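Local coordinates for putative GGDEF domain membrane protein (Pseudomonas fluorescens, PDB 5EUH) that probably makes the second messenger cyclic di-GMP from two molecules of GTP, through the GGDEF domain captured here with the product bound, at residues K31-F43 and E83-A97. Residues are numbered along the deposited sequence; the frame is centred on the assembly and turned at random.
With C2E (9,9'-[(2R,3R,3aS,5S,7aR,9R,10R,10aS,12S,14aR)-3,5,10,12-tetrahydroxy-5,12-dioxidooctahydro-2H,7H-difuro[3,2-d:3',2'-j][1,3,7,9,2,8]tetraoxadiphosphacyclododecine-2,9-diyl]bis(2-amino-1,9-dihydro-6H-purin-6-one)), chain E; SO4 (sulfate ion), chain G.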
# COMPACT_ATOMS: atom_id res chain seq x y z
N LYS A 31 -17.14 11.17 -4.37
CA LYS A 31 -15.80 11.54 -3.96
C LYS A 31 -14.79 10.50 -4.44
O LYS A 31 -15.07 9.30 -4.40
CB LYS A 31 -15.71 11.66 -2.45
CG LYS A 31 -16.79 12.52 -1.83
CD LYS A 31 -16.27 13.88 -1.41
CE LYS A 31 -17.26 14.57 -0.49
NZ LYS A 31 -16.79 15.91 -0.05
N PRO A 32 -13.61 10.94 -4.89
CA PRO A 32 -12.63 9.99 -5.43
C PRO A 32 -12.18 8.98 -4.39
O PRO A 32 -11.98 9.31 -3.22
CB PRO A 32 -11.47 10.89 -5.87
CG PRO A 32 -11.65 12.16 -5.10
CD PRO A 32 -13.13 12.33 -4.95
N LEU A 33 -12.04 7.73 -4.83
CA LEU A 33 -11.60 6.63 -3.98
C LEU A 33 -10.34 6.04 -4.58
O LEU A 33 -10.36 5.50 -5.69
CB LEU A 33 -12.70 5.57 -3.87
CG LEU A 33 -12.34 4.29 -3.12
CD1 LEU A 33 -12.15 4.57 -1.64
CD2 LEU A 33 -13.41 3.23 -3.33
N SER A 34 -9.23 6.13 -3.84
CA SER A 34 -7.93 5.68 -4.31
C SER A 34 -7.49 4.43 -3.57
O SER A 34 -7.85 4.21 -2.41
CB SER A 34 -6.88 6.77 -4.13
OG SER A 34 -7.18 7.90 -4.93
N LEU A 35 -6.70 3.60 -4.26
CA LEU A 35 -6.11 2.41 -3.69
C LEU A 35 -4.59 2.47 -3.81
O LEU A 35 -4.06 3.06 -4.76
CB LEU A 35 -6.61 1.14 -4.38
CG LEU A 35 -7.71 0.34 -3.69
CD1 LEU A 35 -8.95 1.19 -3.49
CD2 LEU A 35 -8.03 -0.89 -4.51
N LEU A 36 -3.91 1.86 -2.85
CA LEU A 36 -2.46 1.72 -2.88
C LEU A 36 -2.10 0.26 -2.67
O LEU A 36 -2.60 -0.38 -1.74
CB LEU A 36 -1.78 2.57 -1.81
CG LEU A 36 -1.94 4.09 -1.81
CD1 LEU A 36 -0.96 4.70 -0.83
CD2 LEU A 36 -1.74 4.66 -3.20
N MET A 37 -1.26 -0.28 -3.55
CA MET A 37 -0.70 -1.61 -3.39
C MET A 37 0.80 -1.47 -3.17
O MET A 37 1.51 -0.96 -4.04
CB MET A 37 -0.98 -2.48 -4.61
CG MET A 37 -2.45 -2.76 -4.84
SD MET A 37 -3.16 -3.84 -3.58
CE MET A 37 -4.83 -3.98 -4.21
N ILE A 38 1.27 -1.91 -2.01
CA ILE A 38 2.64 -1.66 -1.57
C ILE A 38 3.30 -3.01 -1.32
O ILE A 38 2.98 -3.69 -0.34
CB ILE A 38 2.68 -0.79 -0.31
CG1 ILE A 38 1.89 0.50 -0.54
CG2 ILE A 38 4.11 -0.48 0.08
CD1 ILE A 38 1.70 1.33 0.70
N ASP A 39 4.21 -3.39 -2.20
CA ASP A 39 4.94 -4.64 -2.10
C ASP A 39 6.40 -4.35 -1.79
O ASP A 39 6.97 -3.38 -2.28
CB ASP A 39 4.83 -5.44 -3.40
CG ASP A 39 5.09 -6.92 -3.21
OD1 ASP A 39 6.23 -7.29 -2.89
OD2 ASP A 39 4.14 -7.72 -3.38
N ALA A 40 7.00 -5.19 -0.95
CA ALA A 40 8.41 -5.06 -0.62
C ALA A 40 9.27 -5.59 -1.76
O ALA A 40 8.94 -6.60 -2.39
CB ALA A 40 8.73 -5.80 0.67
N ASP A 41 10.37 -4.90 -2.03
CA ASP A 41 11.25 -5.23 -3.15
C ASP A 41 12.36 -6.18 -2.71
O ASP A 41 12.97 -5.98 -1.66
CB ASP A 41 11.86 -3.97 -3.74
CG ASP A 41 10.85 -3.11 -4.46
OD1 ASP A 41 9.78 -3.62 -4.83
OD2 ASP A 41 11.14 -1.91 -4.66
N HIS A 42 12.62 -7.19 -3.54
CA HIS A 42 13.70 -8.15 -3.32
C HIS A 42 13.64 -8.73 -1.91
O HIS A 42 14.65 -8.82 -1.20
CB HIS A 42 15.06 -7.52 -3.61
CG HIS A 42 15.26 -7.14 -5.04
ND1 HIS A 42 16.11 -6.13 -5.43
CD2 HIS A 42 14.71 -7.63 -6.18
CE1 HIS A 42 16.09 -6.02 -6.75
NE2 HIS A 42 15.24 -6.92 -7.22
N PHE A 43 12.44 -9.14 -1.50
CA PHE A 43 12.24 -9.58 -0.13
C PHE A 43 12.82 -10.97 0.10
O PHE A 43 13.35 -11.26 1.18
CB PHE A 43 10.75 -9.56 0.22
CG PHE A 43 10.48 -9.60 1.69
CD1 PHE A 43 10.73 -8.49 2.48
CD2 PHE A 43 9.97 -10.74 2.29
CE1 PHE A 43 10.48 -8.52 3.84
CE2 PHE A 43 9.72 -10.77 3.65
CZ PHE A 43 9.98 -9.66 4.42
N GLU A 83 3.78 -10.35 1.90
CA GLU A 83 4.74 -9.28 1.68
C GLU A 83 4.11 -8.01 1.13
O GLU A 83 4.84 -7.06 0.85
CB GLU A 83 5.86 -9.74 0.74
CG GLU A 83 6.68 -10.89 1.28
CD GLU A 83 7.31 -11.73 0.19
OE1 GLU A 83 7.32 -11.27 -0.97
OE2 GLU A 83 7.79 -12.84 0.49
N GLU A 84 2.79 -7.96 0.97
CA GLU A 84 2.11 -6.80 0.43
C GLU A 84 1.43 -6.00 1.53
O GLU A 84 1.22 -6.48 2.65
CB GLU A 84 1.06 -7.22 -0.61
CG GLU A 84 1.61 -7.80 -1.89
CD GLU A 84 1.84 -9.30 -1.81
OE1 GLU A 84 1.86 -9.84 -0.68
OE2 GLU A 84 1.98 -9.94 -2.87
N PHE A 85 1.07 -4.77 1.18
CA PHE A 85 0.23 -3.92 2.01
C PHE A 85 -0.73 -3.17 1.10
O PHE A 85 -0.30 -2.56 0.11
CB PHE A 85 1.05 -2.92 2.83
CG PHE A 85 1.65 -3.50 4.08
CD1 PHE A 85 0.86 -3.77 5.18
CD2 PHE A 85 3.01 -3.76 4.15
CE1 PHE A 85 1.41 -4.30 6.33
CE2 PHE A 85 3.56 -4.29 5.30
CZ PHE A 85 2.76 -4.56 6.39
N SER A 86 -2.01 -3.21 1.43
CA SER A 86 -3.03 -2.46 0.71
C SER A 86 -3.64 -1.43 1.64
O SER A 86 -3.93 -1.72 2.80
CB SER A 86 -4.12 -3.40 0.17
OG SER A 86 -4.96 -2.72 -0.74
N VAL A 87 -3.82 -0.21 1.13
CA VAL A 87 -4.40 0.88 1.90
C VAL A 87 -5.56 1.48 1.12
O VAL A 87 -5.52 1.57 -0.11
CB VAL A 87 -3.35 1.96 2.27
CG1 VAL A 87 -1.94 1.42 2.11
CG2 VAL A 87 -3.54 3.23 1.45
N ILE A 88 -6.62 1.85 1.83
CA ILE A 88 -7.76 2.55 1.26
C ILE A 88 -7.61 4.03 1.56
O ILE A 88 -7.33 4.41 2.71
CB ILE A 88 -9.09 2.01 1.82
CG1 ILE A 88 -9.21 0.51 1.60
CG2 ILE A 88 -10.27 2.73 1.17
CD1 ILE A 88 -10.48 -0.08 2.17
N LEU A 89 -7.78 4.86 0.55
CA LEU A 89 -7.71 6.31 0.68
C LEU A 89 -9.04 6.87 0.21
O LEU A 89 -9.17 7.33 -0.92
CB LEU A 89 -6.55 6.88 -0.12
CG LEU A 89 -5.16 6.37 0.23
CD1 LEU A 89 -4.14 6.93 -0.74
CD2 LEU A 89 -4.79 6.74 1.66
N ALA A 90 -10.04 6.80 1.08
CA ALA A 90 -11.35 7.33 0.74
C ALA A 90 -11.31 8.84 0.65
O ALA A 90 -10.56 9.50 1.38
CB ALA A 90 -12.39 6.90 1.77
N GLU A 91 -12.10 9.39 -0.27
CA GLU A 91 -12.21 10.83 -0.48
C GLU A 91 -10.84 11.45 -0.75
O GLU A 91 -10.54 12.56 -0.31
CB GLU A 91 -12.90 11.51 0.70
CG GLU A 91 -14.22 10.84 1.05
CD GLU A 91 -14.99 11.61 2.10
OE1 GLU A 91 -14.50 12.66 2.55
OE2 GLU A 91 -16.10 11.15 2.46
N THR A 92 -10.00 10.72 -1.49
CA THR A 92 -8.68 11.17 -1.89
C THR A 92 -8.53 10.99 -3.39
O THR A 92 -8.78 9.90 -3.91
CB THR A 92 -7.58 10.38 -1.16
OG1 THR A 92 -7.74 10.54 0.26
CG2 THR A 92 -6.21 10.88 -1.56
N ASP A 93 -8.15 12.06 -4.08
CA ASP A 93 -8.00 12.00 -5.53
C ASP A 93 -6.64 11.40 -5.89
O ASP A 93 -5.81 11.09 -5.03
CB ASP A 93 -8.18 13.38 -6.15
CG ASP A 93 -7.06 14.34 -5.79
OD1 ASP A 93 -6.35 14.10 -4.80
OD2 ASP A 93 -6.90 15.35 -6.51
N SER A 94 -6.41 11.23 -7.20
CA SER A 94 -5.19 10.57 -7.65
C SER A 94 -3.95 11.39 -7.32
O SER A 94 -2.91 10.83 -6.97
CB SER A 94 -5.27 10.30 -9.15
OG SER A 94 -4.14 9.58 -9.60
N VAL A 95 -4.05 12.71 -7.41
CA VAL A 95 -2.90 13.57 -7.16
C VAL A 95 -2.44 13.43 -5.71
O VAL A 95 -1.24 13.26 -5.43
CB VAL A 95 -3.23 15.04 -7.49
CG1 VAL A 95 -2.01 15.92 -7.30
CG2 VAL A 95 -3.77 15.14 -8.91
N GLY A 96 -3.38 13.50 -4.77
CA GLY A 96 -3.02 13.35 -3.37
C GLY A 96 -2.56 11.96 -3.02
O GLY A 96 -1.71 11.79 -2.13
N ALA A 97 -3.09 10.94 -3.70
CA ALA A 97 -2.65 9.57 -3.45
C ALA A 97 -1.20 9.37 -3.85
O ALA A 97 -0.49 8.58 -3.22
CB ALA A 97 -3.56 8.59 -4.19
P1 C2E E . -4.93 18.25 1.00
O2P C2E E . -5.29 19.41 0.11
O1P C2E E . -6.01 17.48 1.72
O5' C2E E . -3.84 18.72 2.09
C5' C2E E . -3.44 20.08 2.13
C4' C2E E . -2.42 20.33 3.25
O4' C2E E . -3.13 20.78 4.41
C3' C2E E . -1.64 19.09 3.67
O3' C2E E . -0.36 19.03 3.05
C2' C2E E . -1.45 19.28 5.15
O2' C2E E . -0.17 19.87 5.40
C1' C2E E . -2.54 20.24 5.59
N9 C2E E . -3.55 19.44 6.31
C8 C2E E . -4.72 19.03 5.81
N7 C2E E . -5.41 18.31 6.72
C5 C2E E . -4.66 18.24 7.83
C6 C2E E . -4.79 17.64 9.17
O6 C2E E . -5.81 16.99 9.49
N1 C2E E . -3.78 17.81 10.04
C2 C2E E . -2.67 18.50 9.73
N2 C2E E . -1.69 18.62 10.66
N3 C2E E . -2.49 19.08 8.52
C4 C2E E . -3.43 18.99 7.55
P11 C2E E . 0.29 17.60 2.70
O21 C2E E . 1.41 17.82 1.71
O11 C2E E . 0.56 16.85 3.97
O5A C2E E . -0.93 16.89 1.94
C5A C2E E . -0.87 16.65 0.54
C4A C2E E . -2.06 15.82 0.11
O4A C2E E . -1.83 14.46 0.48
C3A C2E E . -3.35 16.20 0.82
O3A C2E E . -4.09 17.19 0.13
C2A C2E E . -4.12 14.90 0.89
O2A C2E E . -4.94 14.76 -0.28
C1A C2E E . -3.05 13.84 0.86
N91 C2E E . -2.87 13.29 2.22
C81 C2E E . -1.87 13.62 3.06
N71 C2E E . -1.98 12.93 4.22
C51 C2E E . -3.08 12.16 4.12
C61 C2E E . -3.77 11.19 4.99
O61 C2E E . -3.34 10.93 6.13
N11 C2E E . -4.87 10.60 4.51
C21 C2E E . -5.36 10.86 3.28
N21 C2E E . -6.48 10.22 2.87
N31 C2E E . -4.77 11.74 2.44
C41 C2E E . -3.65 12.40 2.80
S SO4 G . 9.98 -8.94 -5.41
O1 SO4 G . 10.99 -7.96 -5.06
O2 SO4 G . 8.96 -8.99 -4.38
O3 SO4 G . 10.60 -10.25 -5.54
O4 SO4 G . 9.36 -8.56 -6.68
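L36, on strand 33-40, packs into the angle between V87 and L89 of the antiparallel strand 84-90: its CG lies 3.7 Å from V87 CG2 and equally far from L89 CD1, while I38 CD1 meets V87 CG1. Paired backbone hydrogen bonds at S34-L89, L36-V87 and I38-F85 join the middle strand 33-40 to its neighbour 84-90; the L36 N to V87 O bond lies in the carbonyl plane. On the other face, L35 packs on helices 12-29 and 138-154, M37 on 138-154 and I88 on 12-29, and L33 CD1 touches I88 CG2 at 3.8 Å. At the far end of the pair, S34 OG, set beside its own backbone N by chi1 -64°, donates at 2.8 Å to O of T92, in the turn that leaves strand 84-90, from above the carbonyl plane, and also bonds T129. It thereby ties that turn to the sheet, and P32 CG lies against D93. D93 caps helix 94-109 through OD1 and G96 N, and A97 CB rests on S34. T92 OG1 accepts from N21 of cyclic di-GMP at 2.9 Å. The opposite end is looser and partly exposed: A40 N reaches E83 O only weakly, and the carboxylates of D39 and E84 run alongside each other, their planes 79° apart. The antiparallel pair, with E83-F85 closing the GGEEF form of the signature, is characteristic of the GGDEF domain; cyclic di-GMP sits apart from that end, beside T92, R72 and D75, consistent with the RxxD inhibitory site of diguanylate cyclases.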